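Side-chain contacts in sulfate adenylyltransferase (Allochromatium vinosum, PDB 4DNX), which catalyses the transfer of an adenylyl group from ATP to sulfate, yielding adenosine 5'-phosphosulfate and diphosphate: residues 231-234 with 238-241; 164-169 with 175-180; 197-202 with 263-268. One frame throughout, in Å; residues are numbered along the deposited sequence.

How the interactions relate
Interaction 2 is the buried member of the set, a knot of aromatic rings whose four touching residues all lie inside the protein. Interaction 3, nearest the chain centre, is small and polar, one amide meeting one phenol. Interaction 1 is peripheral, an exposed leucine resting on the proline-capped start of helix 240-254. Strand 223-230 is common to all three: interaction 1 follows it in the chain, F177 of interaction 2 packs on its L230, and interaction 3 reaches across it. G264 O of interaction 3 also probably accepts from R178 N of interaction 2. Interactions 1 and 2 border the second subunit; no other chain touches the segments of interaction 3.

Interaction 1: residues 231-234 with 238-241; sequences GQLK and IPAP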
loop_
_atom_site.group_PDB
_atom_site.type_symbol
_atom_site.label_atom_id
_atom_site.label_comp_id
_atom_site.label_asym_id
_atom_site.label_seq_id
_atom_site.Cartn_x
_atom_site.Cartn_y
_atom_site.Cartn_z
ATOM N N GLY A 231 -10.656 -3.628 -9.840
ATOM C CA GLY A 231 -10.809 -4.815 -10.659
ATOM C C GLY A 231 -10.578 -4.449 -12.089
ATOM O O GLY A 231 -10.205 -3.313 -12.383
ATOM N N GLN A 232 -10.796 -5.400 -12.995
ATOM C CA GLN A 232 -10.602 -5.119 -14.431
ATOM C C GLN A 232 -11.652 -4.090 -14.901
ATOM O O GLN A 232 -12.804 -4.115 -14.456
ATOM C CB GLN A 232 -10.622 -6.411 -15.281
ATOM C CG GLN A 232 -9.795 -7.613 -14.714
ATOM C CD GLN A 232 -8.406 -7.812 -15.375
ATOM O OE1 GLN A 232 -8.268 -7.852 -16.605
ATOM N NE2 GLN A 232 -7.381 -7.956 -14.544
ATOM N N LEU A 233 -11.240 -3.163 -15.766
ATOM C CA LEU A 233 -12.112 -2.071 -16.216
ATOM C C LEU A 233 -13.301 -2.583 -17.034
ATOM O O LEU A 233 -13.123 -3.333 -17.999
ATOM C CB LEU A 233 -11.302 -1.051 -17.039
ATOM C CG LEU A 233 -11.735 0.424 -17.094
ATOM C CD1 LEU A 233 -11.802 1.052 -15.694
ATOM C CD2 LEU A 233 -10.794 1.200 -18.002
ATOM N N LYS A 234 -14.501 -2.174 -16.632
ATOM C CA LYS A 234 -15.756 -2.547 -17.304
ATOM C C LYS A 234 -16.175 -1.479 -18.321
ATOM O O LYS A 234 -15.955 -0.300 -18.077
ATOM C CB LYS A 234 -16.855 -2.706 -16.256
ATOM C CG LYS A 234 -16.476 -3.636 -15.099
ATOM C CD LYS A 234 -17.182 -4.980 -15.228
ATOM C CE LYS A 234 -17.175 -5.742 -13.909
ATOM N NZ LYS A 234 -16.760 -7.162 -14.126
ATOM N N ILE A 238 -14.467 4.720 -15.697
ATOM C CA ILE A 238 -13.378 5.689 -15.764
ATOM C C ILE A 238 -12.075 4.963 -15.391
ATOM O O ILE A 238 -12.016 4.346 -14.329
ATOM C CB ILE A 238 -13.664 6.881 -14.792
ATOM C CG1 ILE A 238 -14.950 7.627 -15.196
ATOM C CG2 ILE A 238 -12.533 7.882 -14.756
ATOM C CD1 ILE A 238 -15.027 7.975 -16.673
ATOM N N PRO A 239 -11.042 5.032 -16.246
ATOM C CA PRO A 239 -9.747 4.418 -15.912
ATOM C C PRO A 239 -9.263 4.845 -14.536
ATOM O O PRO A 239 -9.479 5.987 -14.106
ATOM C CB PRO A 239 -8.809 4.944 -16.987
ATOM C CG PRO A 239 -9.701 5.238 -18.138
ATOM C CD PRO A 239 -10.979 5.731 -17.533
ATOM N N ALA A 240 -8.603 3.912 -13.859
ATOM C CA ALA A 240 -8.178 4.107 -12.478
ATOM C C ALA A 240 -7.450 5.428 -12.176
ATOM O O ALA A 240 -7.813 6.087 -11.172
ATOM C CB ALA A 240 -7.333 2.908 -12.019
ATOM N N PRO A 241 -6.451 5.838 -12.965
ATOM C CA PRO A 241 -5.754 7.099 -12.638
ATOM C C PRO A 241 -6.700 8.304 -12.625
ATOM O O PRO A 241 -6.550 9.219 -11.793
ATOM C CB PRO A 241 -4.747 7.265 -13.785
ATOM C CG PRO A 241 -4.557 5.930 -14.323
ATOM C CD PRO A 241 -5.827 5.191 -14.143
#
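Two flat groups of 238-241, the I238-P239 peptide and the P239 ring, each turn one face to the branched end of L233. CD1 of L233 lies over the peptide face, displaced toward its oxygen end: it is 3.6 Å from I238 O and 3.9 Å from I238 C. L233 CD2 lies over the pyrrolidine face, close to the ring axis, at 4.0 Å from P239 CA and 4.2 Å from P239 CG. The leucine thus spreads its two methyls over adjoining surfaces, one per flat group, and contributes 60 Å² of the 107 Å² buried between the segments.

The leucine's CB points toward the other segment, and CG, anti to the backbone N (chi1 -152°), places both methyls against it. I238 keeps its side chain out of the contact, its CB pointing away; P239, though its CB also points away, offers its ring face. The touch is van der Waals contact, with one methyl on a backbone carbonyl and the other on the proline ring. L233 remains exposed overall, although E19 of the second subunit packs against it.

I238, by contrast, is buried: its side chain enters a group formed by L387, Y390 and Y391 of helix 381-393, with P203 beside it.

Only three residues separate the two segments, so the leucine spans a tight loop that connects strand 223-230 of the parallel sheet to helix 240-254. P239 occupies the N-cap position of that helix, and the contact therefore lies where a beta-alpha unit of the Rossmann-like domain turns from strand into helix. Helix 381-393 packs on I238 and P239, and the second subunit packs on L233 and P239.

Interaction 2: residues 164-169 with 175-180; sequences LNFSYF and DTFRTA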
loop_
_atom_site.group_PDB
_atom_site.type_symbol
_atom_site.label_atom_id
_atom_site.label_comp_id
_atom_site.label_asym_id
_atom_site.label_seq_id
_atom_site.Cartn_x
_atom_site.Cartn_y
_atom_site.Cartn_z
ATOM N N LEU A 164 0.372 -15.689 -0.569
ATOM C CA LEU A 164 1.714 -15.199 -0.878
ATOM C C LEU A 164 1.726 -13.810 -1.514
ATOM O O LEU A 164 2.751 -13.120 -1.537
ATOM C CB LEU A 164 2.453 -16.209 -1.793
ATOM C CG LEU A 164 2.627 -17.592 -1.155
ATOM C CD1 LEU A 164 3.466 -18.441 -2.122
ATOM C CD2 LEU A 164 3.334 -17.523 0.198
ATOM N N ASN A 165 0.594 -13.423 -2.079
ATOM C CA ASN A 165 0.473 -12.077 -2.695
ATOM C C ASN A 165 -0.977 -11.714 -2.851
ATOM O O ASN A 165 -1.894 -12.522 -2.536
ATOM C CB ASN A 165 1.209 -11.995 -4.046
ATOM C CG ASN A 165 0.700 -13.006 -5.053
ATOM O OD1 ASN A 165 -0.418 -12.880 -5.565
ATOM N ND2 ASN A 165 1.525 -14.029 -5.328
ATOM N N PHE A 166 -1.205 -10.468 -3.294
ATOM C CA PHE A 166 -2.574 -9.975 -3.484
ATOM C C PHE A 166 -2.924 -9.801 -4.930
ATOM O O PHE A 166 -3.779 -8.950 -5.273
ATOM C CB PHE A 166 -2.744 -8.675 -2.696
ATOM C CG PHE A 166 -2.505 -8.866 -1.203
ATOM C CD1 PHE A 166 -3.314 -9.733 -0.477
ATOM C CD2 PHE A 166 -1.535 -8.146 -0.517
ATOM C CE1 PHE A 166 -3.130 -9.936 0.895
ATOM C CE2 PHE A 166 -1.369 -8.332 0.889
ATOM C CZ PHE A 166 -2.157 -9.216 1.588
ATOM N N SER A 167 -2.301 -10.617 -5.770
ATOM C CA SER A 167 -2.713 -10.706 -7.198
ATOM C C SER A 167 -2.504 -9.329 -7.921
ATOM O O SER A 167 -1.683 -8.452 -7.502
ATOM C CB SER A 167 -4.154 -11.262 -7.253
ATOM O OG SER A 167 -4.594 -11.564 -8.603
ATOM N N TYR A 168 -3.268 -9.108 -8.998
ATOM C CA TYR A 168 -3.155 -7.916 -9.778
ATOM C C TYR A 168 -3.758 -6.726 -9.049
ATOM O O TYR A 168 -3.494 -5.568 -9.445
ATOM C CB TYR A 168 -3.842 -8.121 -11.159
ATOM C CG TYR A 168 -5.345 -8.150 -11.106
ATOM C CD1 TYR A 168 -6.039 -9.351 -10.909
ATOM C CD2 TYR A 168 -6.078 -6.987 -11.299
ATOM C CE1 TYR A 168 -7.450 -9.380 -10.864
ATOM C CE2 TYR A 168 -7.442 -6.994 -11.220
ATOM C CZ TYR A 168 -8.128 -8.179 -11.054
ATOM O OH TYR A 168 -9.503 -8.176 -11.019
ATOM N N PHE A 169 -4.523 -6.963 -7.981
ATOM C CA PHE A 169 -5.154 -5.832 -7.278
ATOM C C PHE A 169 -4.067 -4.924 -6.677
ATOM O O PHE A 169 -4.212 -3.684 -6.656
ATOM C CB PHE A 169 -6.061 -6.337 -6.152
ATOM C CG PHE A 169 -7.160 -7.265 -6.628
ATOM C CD1 PHE A 169 -8.186 -6.781 -7.468
ATOM C CD2 PHE A 169 -7.158 -8.608 -6.289
ATOM C CE1 PHE A 169 -9.236 -7.625 -7.897
ATOM C CE2 PHE A 169 -8.190 -9.481 -6.729
ATOM C CZ PHE A 169 -9.235 -8.988 -7.539
ATOM N N ASP A 175 -0.986 2.258 -5.037
ATOM C CA ASP A 175 -1.246 3.335 -4.050
ATOM C C ASP A 175 -2.569 3.220 -3.325
ATOM O O ASP A 175 -2.756 3.826 -2.259
ATOM C CB ASP A 175 -1.130 4.743 -4.685
ATOM C CG ASP A 175 0.295 5.065 -5.161
ATOM O OD1 ASP A 175 1.281 4.421 -4.673
ATOM O OD2 ASP A 175 0.460 5.973 -6.000
ATOM N N THR A 176 -3.511 2.456 -3.873
ATOM C CA THR A 176 -4.839 2.421 -3.318
ATOM C C THR A 176 -5.209 1.090 -2.661
ATOM O O THR A 176 -5.926 1.083 -1.670
ATOM C CB THR A 176 -5.931 2.806 -4.356
ATOM O OG1 THR A 176 -5.756 2.015 -5.525
ATOM C CG2 THR A 176 -5.768 4.283 -4.747
ATOM N N PHE A 177 -4.713 -0.038 -3.197
ATOM C CA PHE A 177 -5.017 -1.315 -2.592
ATOM C C PHE A 177 -4.526 -1.330 -1.156
ATOM O O PHE A 177 -3.370 -0.965 -0.914
ATOM C CB PHE A 177 -4.392 -2.508 -3.338
ATOM C CG PHE A 177 -4.659 -3.810 -2.664
ATOM C CD1 PHE A 177 -5.863 -4.495 -2.876
ATOM C CD2 PHE A 177 -3.730 -4.326 -1.709
ATOM C CE1 PHE A 177 -6.126 -5.704 -2.205
ATOM C CE2 PHE A 177 -4.023 -5.507 -0.985
ATOM C CZ PHE A 177 -5.202 -6.207 -1.270
ATOM N N ARG A 178 -5.429 -1.742 -0.239
ATOM C CA ARG A 178 -5.098 -1.833 1.210
ATOM C C ARG A 178 -5.686 -3.094 1.798
ATOM O O ARG A 178 -6.766 -3.514 1.417
ATOM C CB ARG A 178 -5.758 -0.678 1.992
ATOM C CG ARG A 178 -5.124 0.601 1.695
ATOM C CD ARG A 178 -3.806 0.788 2.449
ATOM N NE ARG A 178 -3.421 2.170 2.255
ATOM C CZ ARG A 178 -2.906 2.670 1.130
ATOM N NH1 ARG A 178 -2.639 1.887 0.076
ATOM N NH2 ARG A 178 -2.633 3.970 1.065
ATOM N N THR A 179 -4.961 -3.668 2.743
ATOM C CA THR A 179 -5.497 -4.758 3.536
ATOM C C THR A 179 -6.404 -4.200 4.616
ATOM O O THR A 179 -6.306 -3.006 4.973
ATOM C CB THR A 179 -4.365 -5.562 4.227
ATOM O OG1 THR A 179 -3.616 -4.697 5.108
ATOM C CG2 THR A 179 -3.434 -6.172 3.152
ATOM N N ALA A 180 -7.269 -5.057 5.166
ATOM C CA ALA A 180 -8.083 -4.645 6.346
ATOM C C ALA A 180 -7.135 -4.321 7.513
ATOM O O ALA A 180 -7.428 -3.435 8.327
ATOM C CB ALA A 180 -9.004 -5.787 6.778
#
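The hydroxyl OG1 of T179, whose methyl touches F166, is held by two groups: the backbone N of E182, which it caps at the start of helix 180-190, and the carboxylate of D175 of the second subunit. With OG1 so engaged, CG2 stands anti to the carbonyl carbon and meets the far end of the F166 ring, at 3.7 Å from F166 CZ. Farther back along the same ring, F177 comes in from the other segment. The two rings form an oblique pair, 5.2 Å apart between centroids with planes at 36°; the closest approach is F166 CD2 to F177 CE2, 3.7 Å.

F177 is the hub. Its CG lies anti to the backbone N (chi1 177°), which extends the ring across the gap between F166 and F169. CD1 of F177 lies 3.8 Å from F169 CB, and F177 CB sits 3.5 Å from F169 O. The F169 ring itself leads away from this meeting point.

Polar bonds brace both backbones. N165 OD1 accepts from S167 N at 3.0 Å, in the carbonyl plane and on a lone pair, forming an Asx turn where the chain enters helix 167-172. R178 NH1 hydrogen-bonds D175 O (3.0 Å) and F177 O (3.1 Å), above each carbonyl plane rather than on a lone pair; F177 O lies in the guanidinium plane, D175 O tilted from it. NH2 adds a weak bond to D175 O and a salt bridge to E182 of the second subunit.

This is a buried aromatic core joining the entry to helix 167-172 with the loop before helix 180-190, against V45 of helix 38-48 and L230 of strand 223-230, roughly where PUA-like and ATP-sulfurylase sequences meet, beside the dimer interface.

Interaction 3: residues 197-202 with 263-268; sequences AFQTRN and TGYGFD
Q199, which meets Y265 across strand 223-230, is reached through A197, paired by backbone bonds with strand 291-294, and F198, bonded to strand 223-230. The Q199 side chain is extended, with CG anti to the backbone N (chi1 177°), and this carries its amide across the line of strand 223-230; the nearest CA atoms of the segments, those of Q199 and G264, remain 8.9 Å apart.

Y265 OH to Q199 OE1, 3.1 Å, is a weak hydrogen bond at most: the hydroxyl stands over the amide face rather than in its plane, 3.3 Å from Q199 CD, and its proton is not settled on OE1. The amide and ring planes differ by 64°. R284 NH2 is the stronger partner of OE1. H227 of the intervening strand 223-230 stacks on the Y265 ring.

At T200 the strand ends. R201 O then accepts from R243 NH1 of helix 240-254, and N202 bonds D237 through ND2 and I238 N through OD1, which ties the strand end to the loop before that helix.

The parallel order 260-266, 223-230, 195-200, 291-294, 326-329 (3-2-1-4-5) is that of a Rossmann-like domain, and Q199 to N202 form the QXRN signature of ATP sulfurylases. In relatives this motif lines the sulfate and nucleotide site, as it probably does here.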
loop_
_atom_site.group_PDB
_atom_site.type_symbol
_atom_site.label_atom_id
_atom_site.label_comp_id
_atom_site.label_asym_id
_atom_site.label_seq_id
_atom_site.Cartn_x
_atom_site.Cartn_y
_atom_site.Cartn_z
ATOM N N ALA A 197 -18.078 3.969 6.346
ATOM C CA ALA A 197 -17.458 3.410 5.131
ATOM C C ALA A 197 -18.435 3.601 3.966
ATOM O O ALA A 197 -19.688 3.455 4.161
ATOM C CB ALA A 197 -17.185 1.883 5.343
ATOM N N PHE A 198 -17.892 3.924 2.795
ATOM C CA PHE A 198 -18.679 4.127 1.576
ATOM C C PHE A 198 -17.986 3.412 0.432
ATOM O O PHE A 198 -16.840 3.714 0.158
ATOM C CB PHE A 198 -18.797 5.647 1.241
ATOM C CG PHE A 198 -19.552 5.930 -0.055
ATOM C CD1 PHE A 198 -20.936 5.742 -0.107
ATOM C CD2 PHE A 198 -18.865 6.357 -1.207
ATOM C CE1 PHE A 198 -21.644 6.004 -1.318
ATOM C CE2 PHE A 198 -19.595 6.630 -2.422
ATOM C CZ PHE A 198 -20.931 6.446 -2.433
ATOM N N GLN A 199 -18.713 2.525 -0.271
ATOM C CA GLN A 199 -18.154 1.800 -1.423
ATOM C C GLN A 199 -18.434 2.558 -2.728
ATOM O O GLN A 199 -19.555 3.029 -2.947
ATOM C CB GLN A 199 -18.807 0.395 -1.522
ATOM C CG GLN A 199 -18.341 -0.401 -2.738
ATOM C CD GLN A 199 -18.749 -1.870 -2.686
ATOM O OE1 GLN A 199 -18.730 -2.496 -1.624
ATOM N NE2 GLN A 199 -19.141 -2.421 -3.843
ATOM N N THR A 200 -17.454 2.624 -3.621
ATOM C CA THR A 200 -17.741 3.130 -4.976
ATOM C C THR A 200 -16.787 2.510 -5.970
ATOM O O THR A 200 -15.752 2.022 -5.573
ATOM C CB THR A 200 -17.626 4.677 -5.061
ATOM O OG1 THR A 200 -18.157 5.102 -6.335
ATOM C CG2 THR A 200 -16.189 5.135 -4.886
ATOM N N ARG A 201 -17.162 2.482 -7.264
ATOM C CA ARG A 201 -16.150 2.127 -8.264
ATOM C C ARG A 201 -15.941 3.222 -9.289
ATOM O O ARG A 201 -15.085 3.102 -10.181
ATOM C CB ARG A 201 -16.403 0.757 -8.937
ATOM C CG ARG A 201 -17.683 0.626 -9.655
ATOM C CD ARG A 201 -17.837 -0.813 -10.196
ATOM N NE ARG A 201 -19.175 -1.021 -10.751
ATOM C CZ ARG A 201 -20.266 -1.314 -10.036
ATOM N NH1 ARG A 201 -20.202 -1.450 -8.714
ATOM N NH2 ARG A 201 -21.435 -1.480 -10.645
ATOM N N ASN A 202 -16.728 4.288 -9.181
ATOM C CA ASN A 202 -16.505 5.427 -10.053
ATOM C C ASN A 202 -16.323 6.774 -9.317
ATOM O O ASN A 202 -16.420 6.810 -8.077
ATOM C CB ASN A 202 -17.539 5.459 -11.176
ATOM C CG ASN A 202 -17.160 4.496 -12.296
ATOM O OD1 ASN A 202 -16.001 4.504 -12.821
ATOM N ND2 ASN A 202 -18.075 3.606 -12.604
ATOM N N THR A 263 -9.112 4.445 -0.381
ATOM C CA THR A 263 -8.533 3.086 -0.270
ATOM C C THR A 263 -9.259 2.212 -1.248
ATOM O O THR A 263 -10.259 2.621 -1.861
ATOM C CB THR A 263 -8.794 2.448 1.118
ATOM O OG1 THR A 263 -10.190 2.173 1.271
ATOM C CG2 THR A 263 -8.276 3.348 2.275
ATOM N N GLY A 264 -8.800 0.977 -1.347
ATOM C CA GLY A 264 -9.442 0.017 -2.256
ATOM C C GLY A 264 -9.210 -1.428 -1.874
ATOM O O GLY A 264 -8.283 -1.760 -1.094
ATOM N N TYR A 265 -10.038 -2.308 -2.442
ATOM C CA TYR A 265 -9.891 -3.720 -2.157
ATOM C C TYR A 265 -10.226 -4.498 -3.421
ATOM O O TYR A 265 -10.772 -3.951 -4.368
ATOM C CB TYR A 265 -10.828 -4.132 -1.005
ATOM C CG TYR A 265 -12.297 -4.117 -1.372
ATOM C CD1 TYR A 265 -12.978 -2.922 -1.555
ATOM C CD2 TYR A 265 -12.968 -5.325 -1.649
ATOM C CE1 TYR A 265 -14.292 -2.918 -1.908
ATOM C CE2 TYR A 265 -14.311 -5.328 -2.028
ATOM C CZ TYR A 265 -14.942 -4.114 -2.171
ATOM O OH TYR A 265 -16.273 -4.106 -2.503
ATOM N N GLY A 266 -9.885 -5.786 -3.403
ATOM C CA GLY A 266 -10.135 -6.640 -4.589
ATOM C C GLY A 266 -10.960 -7.879 -4.253
ATOM O O GLY A 266 -10.554 -8.682 -3.411
ATOM N N PHE A 267 -12.107 -8.022 -4.947
ATOM C CA PHE A 267 -13.044 -9.129 -4.715
ATOM C C PHE A 267 -14.108 -9.100 -5.854
ATOM O O PHE A 267 -14.658 -8.035 -6.157
ATOM C CB PHE A 267 -13.776 -8.926 -3.376
ATOM C CG PHE A 267 -14.769 -10.021 -3.043
ATOM C CD1 PHE A 267 -14.333 -11.338 -2.800
ATOM C CD2 PHE A 267 -16.123 -9.733 -2.961
ATOM C CE1 PHE A 267 -15.266 -12.341 -2.475
ATOM C CE2 PHE A 267 -17.052 -10.720 -2.638
ATOM C CZ PHE A 267 -16.598 -12.047 -2.389
ATOM N N ASP A 268 -14.387 -10.240 -6.486
ATOM C CA ASP A 268 -15.347 -10.207 -7.608
ATOM C C ASP A 268 -16.757 -10.001 -7.068
ATOM O O ASP A 268 -17.185 -10.700 -6.158
ATOM C CB ASP A 268 -15.270 -11.499 -8.442
ATOM C CG ASP A 268 -14.015 -11.569 -9.317
ATOM O OD1 ASP A 268 -13.338 -10.529 -9.522
ATOM O OD2 ASP A 268 -13.698 -12.673 -9.836
#